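Local coordinates for PfhB2 (Pasteurella multocida, PDB 6U8T), which is the YopT-like domain of a Pasteurella toxin and probably acts as a cysteine protease of the papain-like clan CA, at residues G159-S164 and D176-E181. The protein carries 1 engineered substitution. Numbering follows the deposited sequence.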
loop_
_atom_site.group_PDB
_atom_site.type_symbol
_atom_site.label_atom_id
_atom_site.label_comp_id
_atom_site.label_asym_id
_atom_site.label_seq_id
_atom_site.Cartn_x
_atom_site.Cartn_y
_atom_site.Cartn_z
ATOM N N GLY C 159 1.670 -3.959 0.831
ATOM C CA GLY C 159 2.291 -5.294 0.798
ATOM C C GLY C 159 2.069 -6.087 2.078
ATOM O O GLY C 159 1.369 -5.625 3.009
ATOM N N SER C 160 2.694 -7.251 2.119
ATOM C CA SER C 160 2.706 -8.159 3.291
ATOM C C SER C 160 4.146 -8.343 3.772
ATOM O O SER C 160 5.075 -8.285 2.940
ATOM C CB SER C 160 2.065 -9.434 2.922
ATOM O OG SER C 160 0.725 -9.196 2.497
ATOM N N HIS C 161 4.322 -8.511 5.077
ATOM C CA HIS C 161 5.637 -8.784 5.695
ATOM C C HIS C 161 5.462 -9.934 6.684
ATOM O O HIS C 161 4.352 -10.089 7.241
ATOM C CB HIS C 161 6.198 -7.515 6.336
ATOM C CG HIS C 161 7.586 -7.681 6.828
ATOM N ND1 HIS C 161 8.573 -8.246 6.054
ATOM C CD2 HIS C 161 8.163 -7.344 8.000
ATOM C CE1 HIS C 161 9.707 -8.252 6.721
ATOM N NE2 HIS C 161 9.489 -7.696 7.924
ATOM N N THR C 162 6.525 -10.710 6.873
ATOM C CA THR C 162 6.612 -11.797 7.865
ATOM C C THR C 162 7.770 -11.490 8.808
ATOM O O THR C 162 8.875 -11.219 8.322
ATOM C CB THR C 162 6.800 -13.163 7.198
ATOM O OG1 THR C 162 5.816 -13.265 6.170
ATOM C CG2 THR C 162 6.688 -14.314 8.167
ATOM N N VAL C 163 7.495 -11.571 10.103
ATOM C CA VAL C 163 8.510 -11.579 11.185
ATOM C C VAL C 163 8.263 -12.838 12.016
ATOM O O VAL C 163 7.274 -13.568 11.736
ATOM C CB VAL C 163 8.443 -10.277 12.004
ATOM C CG1 VAL C 163 8.783 -9.071 11.150
ATOM C CG2 VAL C 163 7.109 -10.078 12.693
ATOM N N SER C 164 9.122 -13.115 12.984
ATOM C CA SER C 164 8.989 -14.303 13.850
ATOM C C SER C 164 9.495 -13.991 15.252
ATOM O O SER C 164 10.133 -12.980 15.472
ATOM C CB SER C 164 9.672 -15.484 13.235
ATOM O OG SER C 164 11.010 -15.185 12.920
ATOM N N ASP C 176 13.259 -10.070 12.459
ATOM C CA ASP C 176 12.714 -9.353 11.279
ATOM C C ASP C 176 13.729 -9.450 10.145
ATOM O O ASP C 176 14.775 -8.814 10.185
ATOM C CB ASP C 176 12.392 -7.910 11.644
ATOM C CG ASP C 176 11.667 -7.167 10.544
ATOM O OD1 ASP C 176 11.699 -7.655 9.391
ATOM O OD2 ASP C 176 11.035 -6.155 10.859
ATOM N N PRO C 177 13.453 -10.260 9.106
ATOM C CA PRO C 177 14.390 -10.461 8.008
ATOM C C PRO C 177 14.795 -9.159 7.295
ATOM O O PRO C 177 15.710 -9.220 6.499
ATOM C CB PRO C 177 13.663 -11.358 7.001
ATOM C CG PRO C 177 12.376 -11.782 7.640
ATOM C CD PRO C 177 12.229 -11.038 8.948
ATOM N N ASN C 178 14.086 -8.058 7.582
ATOM C CA ASN C 178 14.354 -6.694 7.041
ATOM C C ASN C 178 15.419 -5.978 7.892
ATOM O O ASN C 178 15.888 -4.920 7.434
ATOM C CB ASN C 178 13.102 -5.813 7.031
ATOM C CG ASN C 178 12.261 -5.968 5.782
ATOM O OD1 ASN C 178 12.586 -6.794 4.913
ATOM N ND2 ASN C 178 11.177 -5.194 5.700
ATOM N N PHE C 179 15.719 -6.469 9.100
ATOM C CA PHE C 179 16.639 -5.789 10.056
ATOM C C PHE C 179 17.589 -6.785 10.727
ATOM O O PHE C 179 18.809 -6.571 10.662
ATOM C CB PHE C 179 15.846 -4.992 11.093
ATOM C CG PHE C 179 15.017 -3.887 10.504
ATOM C CD1 PHE C 179 15.592 -2.707 10.081
ATOM C CD2 PHE C 179 13.651 -4.019 10.404
ATOM C CE1 PHE C 179 14.822 -1.680 9.564
ATOM C CE2 PHE C 179 12.868 -3.003 9.869
ATOM C CZ PHE C 179 13.460 -1.836 9.440
ATOM N N GLY C 180 17.061 -7.819 11.380
ATOM C CA GLY C 180 17.877 -8.868 12.015
ATOM C C GLY C 180 17.200 -9.464 13.243
ATOM O O GLY C 180 15.972 -9.526 13.275
ATOM N N GLU C 181 17.997 -9.886 14.224
ATOM C CA GLU C 181 17.545 -10.603 15.430
ATOM C C GLU C 181 17.853 -9.762 16.659
ATOM O O GLU C 181 18.952 -9.228 16.794
ATOM C CB GLU C 181 18.208 -11.971 15.455
ATOM C CG GLU C 181 17.658 -12.873 16.540
ATOM C CD GLU C 181 18.417 -14.174 16.664
ATOM O OE1 GLU C 181 18.375 -14.957 15.714
ATOM O OE2 GLU C 181 19.078 -14.362 17.692
#
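His161 and Asp176 both hold CG anti to the backbone N (chi1 -173° in each), and their polar ends meet between neighbouring antiparallel strands. The pair is a His-carboxylate hydrogen bond, consistent with the His and Asp of the Cys-His-Asp triad of YopT-type proteases. His161 NE2 donates to Asp176 OD1 at 2.7 Å. OD1 lies in the ring plane of His161. NE2 meets it on the syn side of the carboxylate but well out of the carboxylate plane, in keeping with the 42° between ring and carboxylate.

OD1 is gripped a second time, in an Asx turn: Asn178 N donates to it at 3.0 Å. The two donors come from opposite faces of the carboxylate plane and fix its rotation. OD2 bonds to Tyr204 OH, and the Tyr204 ring also meets that of His161.

Asn178 covers one face of the imidazole. Its ND2 lies over that face, offset toward the rim, 3.5 Å from His161 CE1, with amide and ring planes 22° apart. Val163 CG1 packs against the carboxylate from the strand, 3.5 Å from Asp176 CG.

Beyond the turn, Phe179 and Gly180 both face Asp176 in a classic beta bulge. Residues 160-163 pair antiparallel with a strand of the second subunit, which continues the sheet, and Pro177 packs on Cys42 of that subunit. Thr162 OG1 bonds to Glu39 OE1 of the second subunit, while its backbone faces Pro177: Thr162 O lies 3.4 Å from Pro177 CD and 3.6 Å from Pro177 CG.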